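PDB 4NQI: SH3 domain-containing protein from Dictyostelium discoideum, which drives membrane remodelling through its N-terminal I-BAR domain, controlling osmoregulation, phagocytosis and cytokinesis, and probably binds phosphatidylinositol lipids. Local coordinates for the interface of chains A and B. Residues are numbered along the deposited sequence; one frame, centred on the assembly and turned at random. Chains: chain A/B, SH3 domain-containing protein.

The interface of chains A and B. Residues chain A 65-66, 69-70; chain B 31, 34-35, 38, 191.
In this I-BAR dimer, the short 3-10 helix 65-67 that follows the first long helix of chain A presses, through A:Leu66, against B:Leu34 and B:Phe35 on helix 15-64 of chain B. The contact is knob-like: A:Leu66 points its forked end at the partner helix, and the methyl CD2 sits over the centre of the B:Phe35 ring, 3.8 Å from its centroid, in a CH-pi contact. The same methyl lies 4.0 Å from B:Leu34 CB. The other methyl, CD1, reaches past the rim, 4.0 Å from B:Phe35 CE1, towards B:Val38 CG2 and the CZ of B:Phe191. B:Phe35 is itself braced within chain B, its CE1 standing 3.5 Å above the plane of the B:Phe191 ring, offset towards that ring's rim, while B:Phe191 CE1 lies at the edge of B:Phe35. With CG beside its backbone N and anti to the carbonyl carbon (chi1 -83°), the B:Phe35 ring is placed under the incoming leucine, and its rotation about chi2 (-81°) turns one face to it. Cut back to an alanine, this position would probably leave A:Leu66 CD2 without the aromatic face it rests on and open a gap beside B:Phe191.

On the other flank, B:Leu34 puts CD2 against the A:Arg65 guanidinium, 3.5 Å from NH2; a bend at chi3 (51°) swings that group round to the leucine. CD1 lies between the backbone O of A:Arg65 and the imidazole ND1 of A:His69, 3.8 Å from the latter. Behind the knob, A:Asn70 steadies the turn: its amide ND2 donates to the carbonyl O of A:Leu66 at 3.1 Å, on a lone pair in the carbonyl plane, tying the residues after the turn back to it.

The patch thus joins the link between helices 15-64 and 72-140 of one chain to the partner's first helix, with B:Phe191 contributed by helix 152-224, and the two-fold repeats it with the chains exchanged.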
loop_
_atom_site.group_PDB
_atom_site.type_symbol
_atom_site.label_atom_id
_atom_site.label_comp_id
_atom_site.label_asym_id
_atom_site.label_seq_id
_atom_site.Cartn_x
_atom_site.Cartn_y
_atom_site.Cartn_z
ATOM N N ARG A 65 19.524 0.614 11.079
ATOM C CA ARG A 65 20.829 0.032 11.382
ATOM C C ARG A 65 21.968 0.625 10.547
ATOM O O ARG A 65 23.141 0.404 10.853
ATOM C CB ARG A 65 20.782 -1.494 11.246
ATOM C CG ARG A 65 20.221 -2.202 12.478
ATOM C CD ARG A 65 20.097 -3.709 12.269
ATOM N NE ARG A 65 21.334 -4.304 11.770
ATOM C CZ ARG A 65 22.359 -4.662 12.540
ATOM N NH1 ARG A 65 22.303 -4.481 13.853
ATOM N NH2 ARG A 65 23.444 -5.196 11.993
ATOM N N LEU A 66 21.623 1.377 9.503
ATOM C CA LEU A 66 22.622 2.091 8.708
ATOM C C LEU A 66 23.187 3.276 9.491
ATOM O O LEU A 66 24.245 3.804 9.149
ATOM C CB LEU A 66 22.022 2.592 7.389
ATOM C CG LEU A 66 21.550 1.589 6.333
ATOM C CD1 LEU A 66 20.816 2.301 5.196
ATOM C CD2 LEU A 66 22.722 0.795 5.789
ATOM N N HIS A 69 26.969 3.081 11.808
ATOM C CA HIS A 69 28.274 3.461 11.284
ATOM C C HIS A 69 28.208 4.712 10.411
ATOM O O HIS A 69 29.230 5.343 10.144
ATOM C CB HIS A 69 28.880 2.295 10.505
ATOM C CG HIS A 69 29.241 1.123 11.365
ATOM N ND1 HIS A 69 28.878 -0.170 11.054
ATOM C CD2 HIS A 69 29.932 1.054 12.524
ATOM C CE1 HIS A 69 29.333 -0.987 11.989
ATOM N NE2 HIS A 69 29.976 -0.271 12.892
ATOM N N ASN A 70 27.006 5.068 9.969
ATOM C CA ASN A 70 26.834 6.262 9.151
ATOM C C ASN A 70 26.015 7.347 9.845
ATOM O O ASN A 70 24.873 7.118 10.259
ATOM C CB ASN A 70 26.224 5.909 7.792
ATOM C CG ASN A 70 27.046 4.883 7.035
ATOM O OD1 ASN A 70 28.037 5.221 6.385
ATOM N ND2 ASN A 70 26.639 3.621 7.116
ATOM N N SER B 31 30.048 -1.281 5.740
ATOM C CA SER B 31 28.956 -0.964 4.813
ATOM C C SER B 31 28.371 -2.123 3.983
ATOM O O SER B 31 27.154 -2.319 3.999
ATOM C CB SER B 31 29.318 0.224 3.907
ATOM O OG SER B 31 29.367 1.434 4.644
ATOM N N LEU B 34 25.694 -4.307 5.755
ATOM C CA LEU B 34 24.533 -3.536 6.202
ATOM C C LEU B 34 23.589 -3.158 5.060
ATOM O O LEU B 34 22.370 -3.311 5.179
ATOM C CB LEU B 34 24.971 -2.284 6.972
ATOM C CG LEU B 34 25.503 -2.506 8.391
ATOM C CD1 LEU B 34 25.833 -1.186 9.080
ATOM C CD2 LEU B 34 24.504 -3.299 9.220
ATOM N N PHE B 35 24.147 -2.665 3.959
ATOM C CA PHE B 35 23.344 -2.312 2.791
ATOM C C PHE B 35 22.736 -3.548 2.128
ATOM O O PHE B 35 21.671 -3.467 1.507
ATOM C CB PHE B 35 24.170 -1.503 1.785
ATOM C CG PHE B 35 24.239 -0.034 2.101
ATOM C CD1 PHE B 35 23.197 0.809 1.747
ATOM C CD2 PHE B 35 25.343 0.505 2.750
ATOM C CE1 PHE B 35 23.249 2.164 2.036
ATOM C CE2 PHE B 35 25.403 1.858 3.040
ATOM C CZ PHE B 35 24.353 2.688 2.683
ATOM N N VAL B 38 19.478 -4.442 3.791
ATOM C CA VAL B 38 18.410 -3.596 3.260
ATOM C C VAL B 38 17.842 -4.182 1.964
ATOM O O VAL B 38 16.628 -4.162 1.742
ATOM C CB VAL B 38 18.909 -2.154 3.012
ATOM C CG1 VAL B 38 17.831 -1.310 2.349
ATOM C CG2 VAL B 38 19.361 -1.509 4.319
ATOM N N PHE B 191 22.236 5.453 -3.411
ATOM C CA PHE B 191 21.310 4.615 -2.655
ATOM C C PHE B 191 19.942 5.282 -2.542
ATOM O O PHE B 191 18.916 4.668 -2.845
ATOM C CB PHE B 191 21.874 4.323 -1.260
ATOM C CG PHE B 191 20.913 3.605 -0.347
ATOM C CD1 PHE B 191 20.754 2.230 -0.429
ATOM C CD2 PHE B 191 20.181 4.306 0.603
ATOM C CE1 PHE B 191 19.874 1.567 0.414
ATOM C CE2 PHE B 191 19.301 3.647 1.448
ATOM C CZ PHE B 191 19.149 2.277 1.352
#